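PDB 1JMX: amine Dehydrogenase from Pseudomonas putida, which supplies the two-heme subunit of a quinohemoprotein amine dehydrogenase and probably passes electrons through its covalently bound c-type hemes. Local coordinates for residues A137-D141 with R142-P146; T94-S97 with E98-R102; K117-E120 with H121-N124. All coordinates share one frame; numbering follows the deposited sequence.

Contact 1. Residues A137-D141 with R142-P146; sequences AQARD and RDWLP
Asp-141 and Arg-142, although adjacent in sequence, lie side by side and form a two-point salt bridge at the close of a type I beta turn that runs from Ala-139 to Arg-142. The grip is side-on. NE of Arg-142 donates to OD1 of Asp-141 at 2.9 Å, approaching from above the carboxylate plane, whereas NH2 of Arg-142 reaches the syn lone pair of OD2 of Asp-141 at 3.2 Å. Both oxygens stay near the guanidinium plane, yet the two flat groups are turned 40° against each other. A bend at chi3 (74°) folds the arginine back over the turn, where the backbone O of Gln-138 sits above one face, 3.3 Å from CZ of Arg-142.

Asp-141 lies on the exposed, solvent side of the turn; the buried side is apolar. There CB of Ala-139 rests 3.7 Å from CD1 of Trp-144, the residue that opens helix 144-159 and touches heme c. A water stitches the two sides together: it accepts from NE1 of Trp-144 at 2.9 Å and donates to O of Gln-138 at 2.7 Å.

NH1 of Arg-142 has a second acidic partner, Glu-98, and this salt bridge ties the turn to helix 94-100. Bound by two carboxylates and faced by a carbonyl oxygen, the guanidinium is probably stabilised as a cation and restrained in its rotation.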
loop_
_atom_site.group_PDB
_atom_site.type_symbol
_atom_site.label_atom_id
_atom_site.label_comp_id
_atom_site.label_asym_id
_atom_site.label_seq_id
_atom_site.Cartn_x
_atom_site.Cartn_y
_atom_site.Cartn_z
ATOM N N ALA A 137 0.281 -12.368 -1.823
ATOM C CA ALA A 137 -1.113 -12.739 -2.073
ATOM C C ALA A 137 -1.492 -12.373 -3.503
ATOM O O ALA A 137 -1.097 -11.312 -4.002
ATOM C CB ALA A 137 -2.035 -12.033 -1.090
ATOM N N GLN A 138 -2.245 -13.262 -4.152
ATOM C CA GLN A 138 -2.691 -13.099 -5.538
ATOM C C GLN A 138 -1.544 -13.248 -6.536
ATOM O O GLN A 138 -1.618 -12.772 -7.669
ATOM C CB GLN A 138 -3.420 -11.768 -5.741
ATOM C CG GLN A 138 -4.792 -11.702 -5.076
ATOM C CD GLN A 138 -5.399 -10.308 -5.140
ATOM O OE1 GLN A 138 -4.819 -9.339 -4.650
ATOM N NE2 GLN A 138 -6.574 -10.203 -5.745
ATOM N N ALA A 139 -0.497 -13.938 -6.104
ATOM C CA ALA A 139 0.673 -14.189 -6.923
ATOM C C ALA A 139 1.184 -15.606 -6.647
ATOM O O ALA A 139 1.469 -16.341 -7.576
ATOM C CB ALA A 139 1.751 -13.164 -6.625
ATOM N N ARG A 140 1.253 -15.986 -5.367
ATOM C CA ARG A 140 1.721 -17.314 -4.935
ATOM C C ARG A 140 0.740 -18.441 -5.300
ATOM O O ARG A 140 1.051 -19.622 -5.161
ATOM C CB ARG A 140 1.939 -17.333 -3.410
ATOM C CG ARG A 140 0.638 -17.438 -2.603
ATOM C CD ARG A 140 0.862 -17.682 -1.112
ATOM N NE ARG A 140 1.378 -16.494 -0.456
ATOM C CZ ARG A 140 0.718 -15.742 0.425
ATOM N NH1 ARG A 140 -0.511 -16.043 0.803
ATOM N NH2 ARG A 140 1.273 -14.618 0.856
ATOM N N ASP A 141 -0.464 -18.063 -5.707
ATOM C CA ASP A 141 -1.500 -19.021 -6.068
ATOM C C ASP A 141 -1.541 -19.332 -7.555
ATOM O O ASP A 141 -2.380 -20.108 -8.005
ATOM C CB ASP A 141 -2.870 -18.503 -5.621
ATOM C CG ASP A 141 -3.258 -17.179 -6.280
ATOM O OD1 ASP A 141 -2.387 -16.433 -6.794
ATOM O OD2 ASP A 141 -4.465 -16.870 -6.269
ATOM N N ARG A 142 -0.623 -18.737 -8.309
ATOM C CA ARG A 142 -0.582 -18.927 -9.752
ATOM C C ARG A 142 0.846 -18.780 -10.287
ATOM O O ARG A 142 1.754 -18.409 -9.548
ATOM C CB ARG A 142 -1.483 -17.879 -10.409
ATOM C CG ARG A 142 -0.953 -16.452 -10.280
ATOM C CD ARG A 142 -2.015 -15.398 -10.556
ATOM N NE ARG A 142 -2.954 -15.288 -9.447
ATOM C CZ ARG A 142 -3.958 -14.420 -9.393
ATOM N NH1 ARG A 142 -4.169 -13.576 -10.393
ATOM N NH2 ARG A 142 -4.746 -14.392 -8.328
ATOM N N ASP A 143 1.053 -19.137 -11.550
ATOM C CA ASP A 143 2.361 -18.977 -12.178
ATOM C C ASP A 143 2.356 -17.512 -12.614
ATOM O O ASP A 143 2.001 -17.190 -13.747
ATOM C CB ASP A 143 2.494 -19.893 -13.397
ATOM C CG ASP A 143 2.469 -21.359 -13.033
ATOM O OD1 ASP A 143 2.918 -21.711 -11.924
ATOM O OD2 ASP A 143 2.002 -22.170 -13.859
ATOM N N TRP A 144 2.713 -16.632 -11.687
ATOM C CA TRP A 144 2.699 -15.198 -11.931
ATOM C C TRP A 144 3.429 -14.682 -13.166
ATOM O O TRP A 144 2.837 -13.971 -13.973
ATOM C CB TRP A 144 3.169 -14.437 -10.689
ATOM C CG TRP A 144 2.746 -13.008 -10.719
ATOM C CD1 TRP A 144 1.571 -12.498 -10.263
ATOM C CD2 TRP A 144 3.458 -11.914 -11.309
ATOM N NE1 TRP A 144 1.495 -11.159 -10.544
ATOM C CE2 TRP A 144 2.641 -10.772 -11.187
ATOM C CE3 TRP A 144 4.707 -11.788 -11.933
ATOM C CZ2 TRP A 144 3.028 -9.517 -11.668
ATOM C CZ3 TRP A 144 5.093 -10.540 -12.408
ATOM C CH2 TRP A 144 4.256 -9.421 -12.273
ATOM N N LEU A 145 4.703 -15.028 -13.312
ATOM C CA LEU A 145 5.483 -14.548 -14.454
ATOM C C LEU A 145 4.910 -14.944 -15.832
ATOM O O LEU A 145 4.689 -14.069 -16.676
ATOM C CB LEU A 145 6.963 -14.927 -14.296
ATOM C CG LEU A 145 7.993 -14.319 -15.251
ATOM C CD1 LEU A 145 7.875 -12.793 -15.283
ATOM C CD2 LEU A 145 9.378 -14.760 -14.809
ATOM N N PRO A 146 4.643 -16.247 -16.072
ATOM C CA PRO A 146 4.083 -16.699 -17.359
ATOM C C PRO A 146 2.751 -16.011 -17.713
ATOM O O PRO A 146 2.527 -15.608 -18.856
ATOM C CB PRO A 146 3.883 -18.193 -17.125
ATOM C CG PRO A 146 5.019 -18.530 -16.236
ATOM C CD PRO A 146 4.990 -17.407 -15.233
HETATM O O HOH W 1 -0.690 -10.416 -8.717
#

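Contact 2. Residues T94-S97 with E98-R102; sequences TQLS and ETCGR. With HEC (heme c), chain E.
Leu-96 reaches one helical turn forward to Cys-100, the first cysteine of the CXXCH heme-attachment motif that Cys-103 and His-104 complete. A first torsion of -168° swings the Leu-96 chain away from its own N, and CD2 of Leu-96 comes within 3.7 Å of CB of Cys-100. The leucine thus backs the thioether on its protein side, while SG of Cys-100 is bonded to CAB of heme c at 1.7 Å.

Gln-95 and Thr-99 form the neighbouring pair, lying side by side and pointing the same way. OG1 of Thr-99 donates to O of Gln-95 at 2.6 Å, and the same carbonyl also takes the backbone N of Thr-99 at 3.1 Å, so two bonds grip one oxygen. With the hydroxyl turned back on the helix, the methyl CG2 of Thr-99 is left to meet CBB of heme c at 3.6 Å. An alanine at Thr-99 removes both branches, which would probably deprive the Gln-95 carbonyl of one of its donors and open a gap beside the heme substituent.

The helix then gives out: Gly-101 is the first residue to leave helical geometry, although its N still bonds to O of Ser-97 at 3.0 Å, from well above the carbonyl plane. Past this end, Arg-102 is extended from CG to NE and brings its guanidinium to one heme methyl, while its NH1 is held by OE1 of Gln-136. One guanidinium face lies against that methyl, displaced toward the rim, with NH2 of Arg-102 3.8 Å from CMC of heme c.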
loop_
_atom_site.group_PDB
_atom_site.type_symbol
_atom_site.label_atom_id
_atom_site.label_comp_id
_atom_site.label_asym_id
_atom_site.label_seq_id
_atom_site.Cartn_x
_atom_site.Cartn_y
_atom_site.Cartn_z
ATOM N N THR A 94 -10.844 -7.922 -13.199
ATOM C CA THR A 94 -10.107 -8.678 -12.183
ATOM C C THR A 94 -8.658 -8.982 -12.535
ATOM O O THR A 94 -7.786 -8.896 -11.678
ATOM C CB THR A 94 -10.814 -10.004 -11.783
ATOM O OG1 THR A 94 -10.929 -10.860 -12.925
ATOM C CG2 THR A 94 -12.196 -9.731 -11.222
ATOM N N GLN A 95 -8.395 -9.306 -13.795
ATOM C CA GLN A 95 -7.035 -9.623 -14.209
ATOM C C GLN A 95 -6.080 -8.460 -13.953
ATOM O O GLN A 95 -5.008 -8.649 -13.394
ATOM C CB GLN A 95 -7.000 -10.022 -15.674
ATOM C CG GLN A 95 -5.647 -10.465 -16.133
ATOM C CD GLN A 95 -5.583 -10.592 -17.624
ATOM O OE1 GLN A 95 -5.373 -11.681 -18.147
ATOM N NE2 GLN A 95 -5.777 -9.478 -18.330
ATOM N N LEU A 96 -6.493 -7.258 -14.333
ATOM C CA LEU A 96 -5.677 -6.068 -14.132
ATOM C C LEU A 96 -5.584 -5.730 -12.644
ATOM O O LEU A 96 -4.549 -5.276 -12.174
ATOM C CB LEU A 96 -6.270 -4.883 -14.920
ATOM C CG LEU A 96 -5.485 -3.574 -15.119
ATOM C CD1 LEU A 96 -5.497 -2.701 -13.870
ATOM C CD2 LEU A 96 -4.064 -3.888 -15.550
ATOM N N SER A 97 -6.667 -5.948 -11.906
ATOM C CA SER A 97 -6.691 -5.648 -10.468
ATOM C C SER A 97 -5.770 -6.527 -9.641
ATOM O O SER A 97 -5.019 -6.030 -8.816
ATOM C CB SER A 97 -8.114 -5.771 -9.910
ATOM O OG SER A 97 -9.014 -4.963 -10.647
ATOM N N GLU A 98 -5.855 -7.835 -9.847
ATOM C CA GLU A 98 -5.035 -8.786 -9.109
ATOM C C GLU A 98 -3.575 -8.716 -9.502
ATOM O O GLU A 98 -2.693 -8.746 -8.652
ATOM C CB GLU A 98 -5.537 -10.204 -9.335
ATOM C CG GLU A 98 -6.938 -10.409 -8.850
ATOM C CD GLU A 98 -7.453 -11.800 -9.112
ATOM O OE1 GLU A 98 -7.005 -12.442 -10.091
ATOM O OE2 GLU A 98 -8.331 -12.241 -8.338
ATOM N N THR A 99 -3.334 -8.624 -10.802
ATOM C CA THR A 99 -1.986 -8.572 -11.323
ATOM C C THR A 99 -1.322 -7.206 -11.165
ATOM O O THR A 99 -0.207 -7.123 -10.669
ATOM C CB THR A 99 -1.957 -8.949 -12.827
ATOM O OG1 THR A 99 -2.829 -10.061 -13.066
ATOM C CG2 THR A 99 -0.539 -9.315 -13.266
ATOM N N CYS A 100 -2.035 -6.143 -11.530
ATOM C CA CYS A 100 -1.476 -4.786 -11.511
ATOM C C CYS A 100 -2.009 -3.725 -10.566
ATOM O O CYS A 100 -1.429 -2.649 -10.485
ATOM C CB CYS A 100 -1.514 -4.199 -12.928
ATOM S SG CYS A 100 -0.846 -5.383 -14.095
ATOM N N GLY A 101 -3.116 -3.989 -9.887
ATOM C CA GLY A 101 -3.649 -2.978 -8.996
ATOM C C GLY A 101 -3.749 -3.383 -7.546
ATOM O O GLY A 101 -4.475 -2.744 -6.793
ATOM N N ARG A 102 -3.025 -4.424 -7.144
ATOM C CA ARG A 102 -3.073 -4.889 -5.762
ATOM C C ARG A 102 -2.041 -4.221 -4.852
ATOM O O ARG A 102 -2.095 -4.357 -3.637
ATOM C CB ARG A 102 -2.938 -6.412 -5.696
ATOM C CG ARG A 102 -1.594 -6.938 -6.125
ATOM C CD ARG A 102 -1.493 -8.416 -5.847
ATOM N NE ARG A 102 -0.220 -8.972 -6.294
ATOM C CZ ARG A 102 0.927 -8.895 -5.621
ATOM N NH1 ARG A 102 0.989 -8.276 -4.450
ATOM N NH2 ARG A 102 2.014 -9.488 -6.108
HETATM FE FE HEC E . 3.718 -1.446 -10.541
HETATM C CHA HEC E . 5.444 1.414 -10.469
HETATM C CHB HEC E . 2.841 -0.780 -13.733
HETATM C CHC HEC E . 2.110 -4.422 -10.706
HETATM C CHD HEC E . 4.657 -2.108 -7.310
HETATM N NA HEC E . 4.045 0.008 -11.807
HETATM C C1A HEC E . 4.781 1.132 -11.617
HETATM C C2A HEC E . 4.788 1.975 -12.779
HETATM C C3A HEC E . 4.039 1.360 -13.692
HETATM C C4A HEC E . 3.592 0.132 -13.093
HETATM C CMA HEC E . 3.739 1.849 -15.098
HETATM C CAA HEC E . 5.529 3.287 -12.910
HETATM C CBA HEC E . 6.621 3.010 -13.942
HETATM C CGA HEC E . 7.555 4.149 -14.263
HETATM O O1A HEC E . 7.448 5.232 -13.713
HETATM O O2A HEC E . 8.424 3.940 -15.082
HETATM N NB HEC E . 2.697 -2.389 -11.906
HETATM C C1B HEC E . 2.419 -1.971 -13.208
HETATM C C2B HEC E . 1.675 -2.919 -13.967
HETATM C C3B HEC E . 1.484 -3.975 -13.127
HETATM C C4B HEC E . 2.098 -3.631 -11.839
HETATM C CMB HEC E . 1.221 -2.769 -15.434
HETATM C CAB HEC E . 0.761 -5.247 -13.548
HETATM C CBB HEC E . 1.659 -6.459 -13.813
HETATM N NC HEC E . 3.422 -2.928 -9.267
HETATM C C1C HEC E . 2.718 -4.090 -9.499
HETATM C C2C HEC E . 2.693 -4.937 -8.342
HETATM C C3C HEC E . 3.381 -4.302 -7.391
HETATM C C4C HEC E . 3.861 -3.050 -7.963
HETATM C CMC HEC E . 1.995 -6.296 -8.256
HETATM C CAC HEC E . 3.462 -4.797 -5.963
HETATM C CBC HEC E . 4.564 -5.749 -5.538
HETATM N ND HEC E . 4.818 -0.551 -9.178
HETATM C C1D HEC E . 5.120 -0.937 -7.888
HETATM C C2D HEC E . 5.996 0.034 -7.229
HETATM C C3D HEC E . 6.194 1.014 -8.182
HETATM C C4D HEC E . 5.466 0.635 -9.327
HETATM C CMD HEC E . 6.547 -0.053 -5.808
HETATM C CAD HEC E . 7.012 2.311 -8.163
HETATM C CBD HEC E . 7.687 2.690 -6.888
HETATM C CGD HEC E . 6.840 3.632 -6.099
HETATM O O1D HEC E . 5.601 3.619 -6.281
HETATM O O2D HEC E . 7.400 4.400 -5.285
HETATM O O HOH W 2 -6.191 -4.814 -6.303
#

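Contact 3. Residues K117-E120 with H121-N124. With HEC (heme c), chain E.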
loop_
_atom_site.group_PDB
_atom_site.type_symbol
_atom_site.label_atom_id
_atom_site.label_comp_id
_atom_site.label_asym_id
_atom_site.label_seq_id
_atom_site.Cartn_x
_atom_site.Cartn_y
_atom_site.Cartn_z
ATOM N N LYS A 117 6.521 -4.502 -26.004
ATOM C CA LYS A 117 7.870 -4.718 -25.467
ATOM C C LYS A 117 8.167 -3.865 -24.242
ATOM O O LYS A 117 8.913 -4.288 -23.354
ATOM C CB LYS A 117 8.931 -4.494 -26.550
ATOM C CG LYS A 117 10.394 -4.575 -26.066
ATOM C CD LYS A 117 10.744 -5.916 -25.389
ATOM C CE LYS A 117 10.580 -7.111 -26.329
ATOM N NZ LYS A 117 11.023 -8.418 -25.719
ATOM N N GLU A 118 7.598 -2.664 -24.203
ATOM C CA GLU A 118 7.793 -1.767 -23.071
ATOM C C GLU A 118 6.966 -2.241 -21.874
ATOM O O GLU A 118 7.321 -1.969 -20.728
ATOM C CB GLU A 118 7.448 -0.329 -23.452
ATOM C CG GLU A 118 8.321 0.232 -24.571
ATOM C CD GLU A 118 9.784 0.316 -24.185
ATOM O OE1 GLU A 118 10.071 0.880 -23.122
ATOM O OE2 GLU A 118 10.652 -0.171 -24.937
ATOM N N TRP A 119 5.870 -2.951 -22.148
ATOM C CA TRP A 119 5.025 -3.508 -21.095
ATOM C C TRP A 119 5.731 -4.758 -20.571
ATOM O O TRP A 119 5.635 -5.080 -19.388
ATOM C CB TRP A 119 3.623 -3.888 -21.615
ATOM C CG TRP A 119 2.639 -2.744 -21.736
ATOM C CD1 TRP A 119 1.966 -2.365 -22.862
ATOM C CD2 TRP A 119 2.203 -1.854 -20.691
ATOM N NE1 TRP A 119 1.139 -1.299 -22.587
ATOM C CE2 TRP A 119 1.265 -0.961 -21.266
ATOM C CE3 TRP A 119 2.513 -1.721 -19.329
ATOM C CZ2 TRP A 119 0.636 0.050 -20.528
ATOM C CZ3 TRP A 119 1.882 -0.709 -18.592
ATOM C CH2 TRP A 119 0.957 0.161 -19.199
ATOM N N GLU A 120 6.440 -5.456 -21.464
ATOM C CA GLU A 120 7.189 -6.657 -21.093
ATOM C C GLU A 120 8.399 -6.277 -20.221
ATOM O O GLU A 120 8.707 -6.968 -19.248
ATOM C CB GLU A 120 7.666 -7.409 -22.333
ATOM C CG GLU A 120 8.340 -8.725 -21.994
ATOM C CD GLU A 120 9.175 -9.285 -23.135
ATOM O OE1 GLU A 120 10.388 -9.525 -22.932
ATOM O OE2 GLU A 120 8.627 -9.488 -24.233
ATOM N N HIS A 121 9.072 -5.181 -20.571
ATOM C CA HIS A 121 10.219 -4.697 -19.801
ATOM C C HIS A 121 9.736 -4.290 -18.416
ATOM O O HIS A 121 10.441 -4.482 -17.425
ATOM C CB HIS A 121 10.860 -3.472 -20.454
ATOM C CG HIS A 121 11.760 -3.787 -21.605
ATOM N ND1 HIS A 121 12.549 -4.916 -21.649
ATOM C CD2 HIS A 121 12.021 -3.101 -22.743
ATOM C CE1 HIS A 121 13.257 -4.915 -22.763
ATOM N NE2 HIS A 121 12.955 -3.823 -23.445
ATOM N N LEU A 122 8.538 -3.703 -18.361
ATOM C CA LEU A 122 7.956 -3.277 -17.097
ATOM C C LEU A 122 7.726 -4.463 -16.166
ATOM O O LEU A 122 8.057 -4.384 -14.990
ATOM C CB LEU A 122 6.659 -2.509 -17.323
ATOM C CG LEU A 122 5.892 -2.089 -16.071
ATOM C CD1 LEU A 122 5.280 -0.740 -16.282
ATOM C CD2 LEU A 122 4.824 -3.119 -15.753
ATOM N N VAL A 123 7.185 -5.562 -16.691
ATOM C CA VAL A 123 6.949 -6.754 -15.873
ATOM C C VAL A 123 8.259 -7.306 -15.288
ATOM O O VAL A 123 8.319 -7.647 -14.107
ATOM C CB VAL A 123 6.231 -7.862 -16.668
ATOM C CG1 VAL A 123 6.116 -9.121 -15.829
ATOM C CG2 VAL A 123 4.851 -7.396 -17.074
ATOM N N ASN A 124 9.307 -7.370 -16.110
ATOM C CA ASN A 124 10.613 -7.859 -15.666
ATOM C C ASN A 124 11.200 -6.970 -14.583
ATOM O O ASN A 124 11.826 -7.463 -13.653
ATOM C CB ASN A 124 11.585 -7.971 -16.845
ATOM C CG ASN A 124 11.352 -9.214 -17.670
ATOM O OD1 ASN A 124 11.772 -10.301 -17.296
ATOM N ND2 ASN A 124 10.665 -9.062 -18.786
HETATM FE FE HEC E . 3.718 -1.446 -10.541
HETATM C CHA HEC E . 5.444 1.414 -10.469
HETATM C CHB HEC E . 2.841 -0.780 -13.733
HETATM C CHC HEC E . 2.110 -4.422 -10.706
HETATM C CHD HEC E . 4.657 -2.108 -7.310
HETATM N NA HEC E . 4.045 0.008 -11.807
HETATM C C1A HEC E . 4.781 1.132 -11.617
HETATM C C2A HEC E . 4.788 1.975 -12.779
HETATM C C3A HEC E . 4.039 1.360 -13.692
HETATM C C4A HEC E . 3.592 0.132 -13.093
HETATM C CMA HEC E . 3.739 1.849 -15.098
HETATM C CAA HEC E . 5.529 3.287 -12.910
HETATM C CBA HEC E . 6.621 3.010 -13.942
HETATM C CGA HEC E . 7.555 4.149 -14.263
HETATM O O1A HEC E . 7.448 5.232 -13.713
HETATM O O2A HEC E . 8.424 3.940 -15.082
HETATM N NB HEC E . 2.697 -2.389 -11.906
HETATM C C1B HEC E . 2.419 -1.971 -13.208
HETATM C C2B HEC E . 1.675 -2.919 -13.967
HETATM C C3B HEC E . 1.484 -3.975 -13.127
HETATM C C4B HEC E . 2.098 -3.631 -11.839
HETATM C CMB HEC E . 1.221 -2.769 -15.434
HETATM C CAB HEC E . 0.761 -5.247 -13.548
HETATM C CBB HEC E . 1.659 -6.459 -13.813
HETATM N NC HEC E . 3.422 -2.928 -9.267
HETATM C C1C HEC E . 2.718 -4.090 -9.499
HETATM C C2C HEC E . 2.693 -4.937 -8.342
HETATM C C3C HEC E . 3.381 -4.302 -7.391
HETATM C C4C HEC E . 3.861 -3.050 -7.963
HETATM C CMC HEC E . 1.995 -6.296 -8.256
HETATM C CAC HEC E . 3.462 -4.797 -5.963
HETATM C CBC HEC E . 4.564 -5.749 -5.538
HETATM N ND HEC E . 4.818 -0.551 -9.178
HETATM C C1D HEC E . 5.120 -0.937 -7.888
HETATM C C2D HEC E . 5.996 0.034 -7.229
HETATM C C3D HEC E . 6.194 1.014 -8.182
HETATM C C4D HEC E . 5.466 0.635 -9.327
HETATM C CMD HEC E . 6.547 -0.053 -5.808
HETATM C CAD HEC E . 7.012 2.311 -8.163
HETATM C CBD HEC E . 7.687 2.690 -6.888
HETATM C CGD HEC E . 6.840 3.632 -6.099
HETATM O O1D HEC E . 5.601 3.619 -6.281
HETATM O O2D HEC E . 7.400 4.400 -5.285
HETATM O O HOH W 3 10.693 -11.818 -20.688
#
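His-121 meets Lys-117 one turn back along helix 116-129, and the aliphatic part of the lysine crosses the imidazole face. This is a CH-pi contact: CD of Lys-117 stands 3.9 Å from the centroid of the His-121 ring, 23° off the ring normal. Bends at chi2 and chi3 of the lysine carry the chain over the ring and deliver NZ of Lys-117 to OE2 of Glu-120 at 3.0 Å, a salt bridge whose hydrogen bonds, to both carboxylate oxygens, are weak. At the ring edge lies OE2 of Glu-118, 3.9 Å from CD2 of His-121, with carboxylate and imidazole planes 75° apart; the other oxygen, OE1, is engaged by Arg-26 and Gln-30.

Leu-122 faces the heme. Beside Trp-119 and pointing the same way, it brings CD1 to 4.1 Å from CZ3 of Trp-119, while CD2 of Leu-122 packs 3.6 Å from C2B of heme c. Its chi2 (143°) departs from a staggered value and may reflect close packing on the macrocycle. Its backbone O accepts from ND1 of His-126, an axial ligand of the heme iron.

Val-123 sets CG2 3.4 Å from O of Trp-119 and packs on Trp-144 and Val-153 of helix 144-159.

Asn-124 closes the series by doubling the backbone bond: its N and its ND2, the latter at 2.9 Å, reach O of Glu-120 from opposite faces of the carbonyl plane. OD1 of Asn-124 is taken by the backbone N of Val-122 of a neighbouring chain. With both ends of the amide engaged, its rotation is probably fixed. The helix thus turns apolar branches to the heme and polar ones to the neighbouring chain.

All three contacts are local and belong to the heme-binding region, but they differ in depth. Contact 3 is the most buried, though Lys-117 is exposed; contacts 1 and 2 are only partly buried. All three reach the same heme, and by different means: contact 2 through a covalent thioether, contact 3 through van der Waals packing and a backbone bond to an axial histidine, contact 1 through Trp-144 alone. Contacts 2 and 3 do not touch each other. Contact 1, a turn with a charged side and an apolar one, joins both, by a salt bridge to contact 2 and by apolar packing on contact 3, where helices 116-129 and 144-159 meet.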